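Local coordinates for protein hydrolase, alpha/beta hydrolase FOLD family (Staphylococcus aureus, PDB 2XMZ) that probably acts as the lyase that forms 2-succinyl-6-hydroxy-2,4-cyclohexadiene-1-carboxylate by eliminating pyruvate during menaquinone biosynthesis, at residues S178-P181 / H182-A185; A185-L188 / R189-T193; Q57-M60 / D61-W64. One frame throughout, in Å; residues are numbered along the deposited sequence.

Interaction 1: S178-P181 / H182-A185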
loop_
_atom_site.group_PDB
_atom_site.type_symbol
_atom_site.label_atom_id
_atom_site.label_comp_id
_atom_site.label_asym_id
_atom_site.label_seq_id
_atom_site.Cartn_x
_atom_site.Cartn_y
_atom_site.Cartn_z
ATOM N N SER A 178 -8.710 1.545 -15.581
ATOM C CA SER A 178 -9.312 2.844 -15.329
ATOM C C SER A 178 -8.270 3.861 -14.877
ATOM O O SER A 178 -8.561 5.049 -14.805
ATOM C CB SER A 178 -10.403 2.739 -14.283
ATOM O OG SER A 178 -9.800 2.521 -13.030
ATOM N N GLN A 179 -7.052 3.412 -14.590
ATOM C CA GLN A 179 -6.009 4.353 -14.193
ATOM C C GLN A 179 -5.559 5.146 -15.400
ATOM O O GLN A 179 -5.590 4.652 -16.516
ATOM C CB GLN A 179 -4.817 3.634 -13.539
ATOM C CG GLN A 179 -5.169 2.826 -12.289
ATOM C CD GLN A 179 -6.001 3.619 -11.277
ATOM O OE1 GLN A 179 -5.702 4.782 -10.989
ATOM N NE2 GLN A 179 -7.044 2.980 -10.726
ATOM N N SER A 180 -5.188 6.398 -15.182
ATOM C CA SER A 180 -4.658 7.237 -16.253
ATOM C C SER A 180 -3.191 6.862 -16.519
ATOM O O SER A 180 -2.358 6.945 -15.595
ATOM C CB SER A 180 -4.760 8.687 -15.818
ATOM O OG SER A 180 -4.206 9.524 -16.799
ATOM N N PRO A 181 -2.866 6.438 -17.756
ATOM C CA PRO A 181 -1.471 6.017 -18.021
ATOM C C PRO A 181 -0.416 7.108 -17.808
ATOM O O PRO A 181 0.668 6.814 -17.286
ATOM C CB PRO A 181 -1.491 5.562 -19.489
ATOM C CG PRO A 181 -2.753 6.141 -20.080
ATOM C CD PRO A 181 -3.741 6.221 -18.927
ATOM N N HIS A 182 -0.733 8.349 -18.172
ATOM C CA HIS A 182 0.181 9.467 -17.915
ATOM C C HIS A 182 0.430 9.670 -16.410
ATOM O O HIS A 182 1.575 9.936 -15.980
ATOM C CB HIS A 182 -0.269 10.756 -18.656
ATOM C CG HIS A 182 -1.373 11.504 -17.968
ATOM N ND1 HIS A 182 -2.707 11.194 -18.137
ATOM C CD2 HIS A 182 -1.339 12.548 -17.103
ATOM C CE1 HIS A 182 -3.448 12.014 -17.404
ATOM N NE2 HIS A 182 -2.642 12.847 -16.770
ATOM N N LYS A 183 -0.620 9.500 -15.598
ATOM C CA LYS A 183 -0.462 9.567 -14.159
ATOM C C LYS A 183 0.302 8.376 -13.603
ATOM O O LYS A 183 1.102 8.550 -12.697
ATOM C CB LYS A 183 -1.809 9.725 -13.431
ATOM C CG LYS A 183 -2.468 11.037 -13.745
ATOM C CD LYS A 183 -3.722 11.289 -12.919
ATOM C CE LYS A 183 -4.333 12.646 -13.300
ATOM N NZ LYS A 183 -5.436 13.003 -12.375
ATOM N N MET A 184 0.060 7.174 -14.145
ATOM C CA MET A 184 0.810 6.001 -13.723
ATOM C C MET A 184 2.295 6.213 -14.002
ATOM O O MET A 184 3.128 5.883 -13.177
ATOM C CB MET A 184 0.272 4.728 -14.407
ATOM C CG MET A 184 -1.187 4.404 -14.021
ATOM S SD MET A 184 -1.327 4.071 -12.216
ATOM C CE MET A 184 -1.854 5.674 -11.599
ATOM N N ALA A 185 2.606 6.793 -15.157
ATOM C CA ALA A 185 3.988 7.106 -15.521
ATOM C C ALA A 185 4.626 8.069 -14.510
ATOM O O ALA A 185 5.748 7.839 -14.055
ATOM C CB ALA A 185 4.049 7.695 -16.945
#
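The carbonyl oxygen of Ser180 receives the first main-chain bond of helix 181-191: Met184 N reaches Ser180 O at 2.8 Å, with an N-H...O angle of 159°. One residue on, Ala185 N bonds to Pro181 O at 2.9 Å, so two successive carbonyls start the helix. Ser180 occupies the N-cap, and Pro181 takes the first helical position, where the lack of an N-H costs the helix no i to i-4 bond, since the N-H groups of a first turn have no helical carbonyl before them. The Met184 side chain folds back over this beginning. Its CG lies 3.2 Å from Ser180 O, and bends at chi2 and chi3 carry SD across Gln179, 3.8 Å from Gln179 CB. Gln179 uses its aliphatic part here, while its amide is held elsewhere: NE2 gives to Asp28 OD1 and Gln175 O, and OE1 accepts from Gly54 N. On the other flank, Lys183 CG lies over one ring face of His182, offset toward the rim, and also touches Ser180 CB at 3.9 Å; the rest of the lysine runs out extended. The His182 side chain packs in addition on Met60 and Asp141. In the fold this is the corner between helices 166-177 and 181-191. Met184 packs on Leu26 and His53 from loops and on Leu140 of helix 123-143, while Ala185 rests on Ala137 and Asp141 of that same helix.

Interaction 2: A185-L188 / R189-T193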
loop_
_atom_site.group_PDB
_atom_site.type_symbol
_atom_site.label_atom_id
_atom_site.label_comp_id
_atom_site.label_asym_id
_atom_site.label_seq_id
_atom_site.Cartn_x
_atom_site.Cartn_y
_atom_site.Cartn_z
ATOM N N ALA A 185 2.606 6.793 -15.157
ATOM C CA ALA A 185 3.988 7.106 -15.521
ATOM C C ALA A 185 4.626 8.069 -14.510
ATOM O O ALA A 185 5.748 7.839 -14.055
ATOM C CB ALA A 185 4.049 7.695 -16.945
ATOM N N LYS A 186 3.896 9.121 -14.130
ATOM C CA LYS A 186 4.421 10.083 -13.210
ATOM C C LYS A 186 4.608 9.427 -11.849
ATOM O O LYS A 186 5.628 9.641 -11.223
ATOM C CB LYS A 186 3.566 11.357 -13.152
ATOM C CG LYS A 186 4.164 12.442 -12.242
ATOM C CD LYS A 186 3.342 13.714 -12.270
ATOM C CE LYS A 186 3.814 14.731 -11.210
ATOM N NZ LYS A 186 5.245 15.105 -11.395
ATOM N N ALA A 187 3.636 8.617 -11.400
ATOM C CA ALA A 187 3.792 7.872 -10.139
ATOM C C ALA A 187 5.091 7.063 -10.126
ATOM O O ALA A 187 5.854 7.117 -9.149
ATOM C CB ALA A 187 2.573 6.955 -9.873
ATOM N N LEU A 188 5.343 6.320 -11.192
ATOM C CA LEU A 188 6.605 5.558 -11.314
ATOM C C LEU A 188 7.848 6.438 -11.241
ATOM O O LEU A 188 8.766 6.151 -10.467
ATOM C CB LEU A 188 6.631 4.723 -12.598
ATOM C CG LEU A 188 5.666 3.527 -12.635
ATOM C CD1 LEU A 188 5.633 2.917 -14.035
ATOM C CD2 LEU A 188 6.002 2.475 -11.560
ATOM N N ARG A 189 7.885 7.506 -12.044
ATOM C CA ARG A 189 9.064 8.385 -12.052
ATOM C C ARG A 189 9.300 9.101 -10.718
ATOM O O ARG A 189 10.444 9.276 -10.319
ATOM C CB ARG A 189 9.028 9.390 -13.220
ATOM C CG ARG A 189 8.806 8.741 -14.613
ATOM C CD ARG A 189 9.202 9.626 -15.792
ATOM N NE ARG A 189 8.342 9.419 -16.967
ATOM C CZ ARG A 189 8.644 8.695 -18.054
ATOM N NH1 ARG A 189 9.807 8.028 -18.173
ATOM N NH2 ARG A 189 7.757 8.617 -19.034
ATOM N N ASP A 190 8.232 9.531 -10.046
ATOM C CA ASP A 190 8.351 10.337 -8.818
ATOM C C ASP A 190 8.429 9.526 -7.534
ATOM O O ASP A 190 9.123 9.921 -6.616
ATOM C CB ASP A 190 7.212 11.355 -8.676
ATOM C CG ASP A 190 7.230 12.393 -9.754
ATOM O OD1 ASP A 190 8.103 12.307 -10.636
ATOM O OD2 ASP A 190 6.368 13.280 -9.722
ATOM N N TYR A 191 7.709 8.418 -7.440
ATOM C CA TYR A 191 7.782 7.640 -6.175
ATOM C C TYR A 191 7.863 6.131 -6.341
ATOM O O TYR A 191 7.564 5.357 -5.410
ATOM C CB TYR A 191 6.747 8.075 -5.134
ATOM C CG TYR A 191 5.283 7.840 -5.443
ATOM C CD1 TYR A 191 4.583 6.823 -4.788
ATOM C CD2 TYR A 191 4.582 8.661 -6.325
ATOM C CE1 TYR A 191 3.234 6.624 -4.982
ATOM C CE2 TYR A 191 3.197 8.469 -6.550
ATOM C CZ TYR A 191 2.536 7.431 -5.868
ATOM O OH TYR A 191 1.188 7.180 -6.020
ATOM N N GLY A 192 8.318 5.725 -7.522
ATOM C CA GLY A 192 8.677 4.346 -7.758
ATOM C C GLY A 192 9.745 3.920 -6.777
ATOM O O GLY A 192 10.455 4.764 -6.172
ATOM N N THR A 193 9.876 2.611 -6.628
ATOM C CA THR A 193 10.769 2.026 -5.628
ATOM C C THR A 193 12.203 2.456 -5.839
ATOM O O THR A 193 12.950 2.629 -4.874
ATOM C CB THR A 193 10.632 0.505 -5.590
ATOM O OG1 THR A 193 9.272 0.197 -5.267
ATOM C CG2 THR A 193 11.569 -0.106 -4.511
#
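Arg189 lies back along the preceding turn of the helix: Arg189 N bonds to Ala185 O at 3.0 Å, nearly straight at 168°, and Arg189 CG touches the same Ala185 O at 3.2 Å. Its guanidinium forms a salt bridge through NH2 with Asp141. Ala187 works on another side of the helix. Ala187 O accepts from Tyr191 N at 2.8 Å, and Ala187 CB meets the phenol at Tyr191 CE2, 3.7 Å away. A chi1 of 66° swings the Tyr191 ring back over its own main chain and so onto this methyl; the hydroxyl at the far end bonds to Pro51 O. Leu188 O takes a weak bond from Gly192 N at 3.0 Å, bent to 132°. The Leu188 isobutyl group packs on Phe25. A further pair spans one turn on the flank facing the 57-64 loop: Lys186 NZ lies 2.7 Å from Asp190 OD2, a salt bridge that uses the syn lone pair of the carboxylate. The lysine is extended until the bend at chi4, which brings the ammonium across to the oxygen. Asp190 OD2 has a second partner in Trp64 N, so the bridge is tied to that loop. Helix 181-191 is thus wedged between neighbours. Arg189 lies against Ala137 and Lys138 of helix 123-143, and Tyr191 fits against Phe66 and Ile69 of helix 66-77, with Ala187 and Tyr191 both meeting the loop residue His53.

Interaction 3: Q57-M60 / D61-W64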
loop_
_atom_site.group_PDB
_atom_site.type_symbol
_atom_site.label_atom_id
_atom_site.label_comp_id
_atom_site.label_asym_id
_atom_site.label_seq_id
_atom_site.Cartn_x
_atom_site.Cartn_y
_atom_site.Cartn_z
ATOM N N GLN A 57 -6.276 14.059 -7.270
ATOM C CA GLN A 57 -6.137 15.211 -8.140
ATOM C C GLN A 57 -4.866 16.029 -7.868
ATOM O O GLN A 57 -4.861 17.245 -8.019
ATOM C CB GLN A 57 -7.403 16.104 -8.107
ATOM C CG GLN A 57 -8.702 15.443 -8.605
ATOM C CD GLN A 57 -9.964 16.229 -8.244
ATOM O OE1 GLN A 57 -10.087 16.770 -7.140
ATOM N NE2 GLN A 57 -10.911 16.273 -9.167
ATOM N N SER A 58 -3.806 15.350 -7.459
ATOM C CA SER A 58 -2.474 15.940 -7.369
ATOM C C SER A 58 -2.044 16.559 -8.726
ATOM O O SER A 58 -2.258 15.962 -9.799
ATOM C CB SER A 58 -1.472 14.891 -6.915
ATOM O OG SER A 58 -1.736 14.462 -5.576
ATOM N N SER A 59 -1.466 17.758 -8.671
ATOM C CA SER A 59 -1.054 18.467 -9.876
ATOM C C SER A 59 0.028 17.696 -10.615
ATOM O O SER A 59 1.017 17.294 -10.010
ATOM C CB SER A 59 -0.499 19.848 -9.560
ATOM O OG SER A 59 0.087 20.389 -10.755
ATOM N N MET A 60 -0.143 17.553 -11.934
ATOM C CA MET A 60 0.888 16.966 -12.786
ATOM C C MET A 60 2.179 17.761 -12.753
ATOM O O MET A 60 3.210 17.279 -13.215
ATOM C CB MET A 60 0.439 16.895 -14.248
ATOM C CG MET A 60 -0.706 15.949 -14.551
ATOM S SD MET A 60 -0.414 14.392 -13.730
ATOM C CE MET A 60 0.881 13.691 -14.741
ATOM N N ASP A 61 2.112 18.981 -12.231
ATOM C CA ASP A 61 3.234 19.897 -12.296
ATOM C C ASP A 61 3.941 20.035 -10.938
ATOM O O ASP A 61 4.777 20.903 -10.735
ATOM C CB ASP A 61 2.799 21.231 -12.933
ATOM C CG ASP A 61 2.269 21.048 -14.370
ATOM O OD1 ASP A 61 2.794 20.180 -15.116
ATOM O OD2 ASP A 61 1.334 21.771 -14.776
ATOM N N GLU A 62 3.615 19.130 -10.025
ATOM C CA GLU A 62 4.380 18.980 -8.794
ATOM C C GLU A 62 5.018 17.606 -8.761
ATOM O O GLU A 62 4.472 16.647 -9.311
ATOM C CB GLU A 62 3.485 19.167 -7.583
ATOM C CG GLU A 62 2.766 20.497 -7.612
ATOM C CD GLU A 62 2.438 21.007 -6.238
ATOM O OE1 GLU A 62 3.072 20.533 -5.263
ATOM O OE2 GLU A 62 1.554 21.891 -6.144
ATOM N N THR A 63 6.171 17.518 -8.105
ATOM C CA THR A 63 6.844 16.256 -7.951
ATOM C C THR A 63 6.172 15.411 -6.853
ATOM O O THR A 63 6.096 15.806 -5.673
ATOM C CB THR A 63 8.332 16.450 -7.641
ATOM O OG1 THR A 63 8.950 17.220 -8.680
ATOM C CG2 THR A 63 9.040 15.086 -7.511
ATOM N N TRP A 64 5.708 14.226 -7.233
ATOM C CA TRP A 64 5.036 13.382 -6.280
ATOM C C TRP A 64 6.033 12.521 -5.515
ATOM O O TRP A 64 5.891 11.320 -5.466
ATOM C CB TRP A 64 4.007 12.499 -6.979
ATOM C CG TRP A 64 2.961 13.270 -7.753
ATOM C CD1 TRP A 64 2.627 14.601 -7.623
ATOM C CD2 TRP A 64 2.109 12.736 -8.735
ATOM N NE1 TRP A 64 1.613 14.918 -8.501
ATOM C CE2 TRP A 64 1.275 13.784 -9.189
ATOM C CE3 TRP A 64 1.981 11.466 -9.313
ATOM C CZ2 TRP A 64 0.319 13.595 -10.179
ATOM C CZ3 TRP A 64 1.018 11.283 -10.298
ATOM C CH2 TRP A 64 0.205 12.335 -10.712
#
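Ser59 O is gripped twice by the residues that follow it. Trp64 NE1 gives it a hydrogen bond of 2.9 Å, bent to 140°, and Glu62 N gives a longer one of 3.2 Å that is straighter at the hydrogen. The two donors come from opposite faces of the carbonyl plane, and neither follows a lone-pair direction. The Glu62 bond closes a type I beta turn from Ser59 to Glu62. Inside that turn a second link forms: with its OG anti to the backbone N (chi1 170°), the Ser59 side chain folds forward and accepts from Asp61 N at 2.9 Å, making an ST turn. The tight side of the contact is gathered round the indole. Ser58 CB sits 3.5 Å from Trp64 NE1, at the pyrrole end, while Met60 SD approaches the benzene half obliquely, 3.7 Å from Trp64 CH2. This is a Met-aromatic contact, with Met60 SD 4.7 Å from the centroid of the Trp64 six-membered ring; bends at chi2 and chi3 curl the thioether back toward the indole. The Ser58 hydroxyl is engaged elsewhere, with Asp56 OD1 and Tyr68 OH. The other side is looser and largely solvent-facing. Asp61 and Glu62 are exposed, and Glu62 CG only brushes Ser59 CB at 3.9 Å. The buried indole therefore has its one polar N-H satisfied by a main-chain carbonyl, which would limit rotation of the ring. Anchored in this way and touched by the Met60 sulfur, the ring also makes a cation-pi contact with Lys186, and its pi cloud would probably add to the stabilisation that Asp190 gives the Lys186 ammonium.

Overall arrangement
Interactions 1 and 2 follow one another along helix 181-191, sharing Ala185, with centres about 11 Å apart. Interaction 3 belongs to the loop before helix 66-77, its centre about 13 Å from that of interaction 1 and about 11 Å from that of interaction 2. Met60 CE meets His182 CD2 at 3.4 Å, and Asp190 OD2 lies 2.7 Å from Trp64 N, a probable hydrogen bond. Helix 181-191 falls, in sequence, between strands 110-114 and 210-215, where alpha/beta hydrolases commonly insert a lid; the 57-64 loop, part of the core, packs against what would be the lid. Tyr191 comes close to the presumed nucleophile elbow around Ser91, whose likely triad partners are His245 and Asp218, but makes no contact with it.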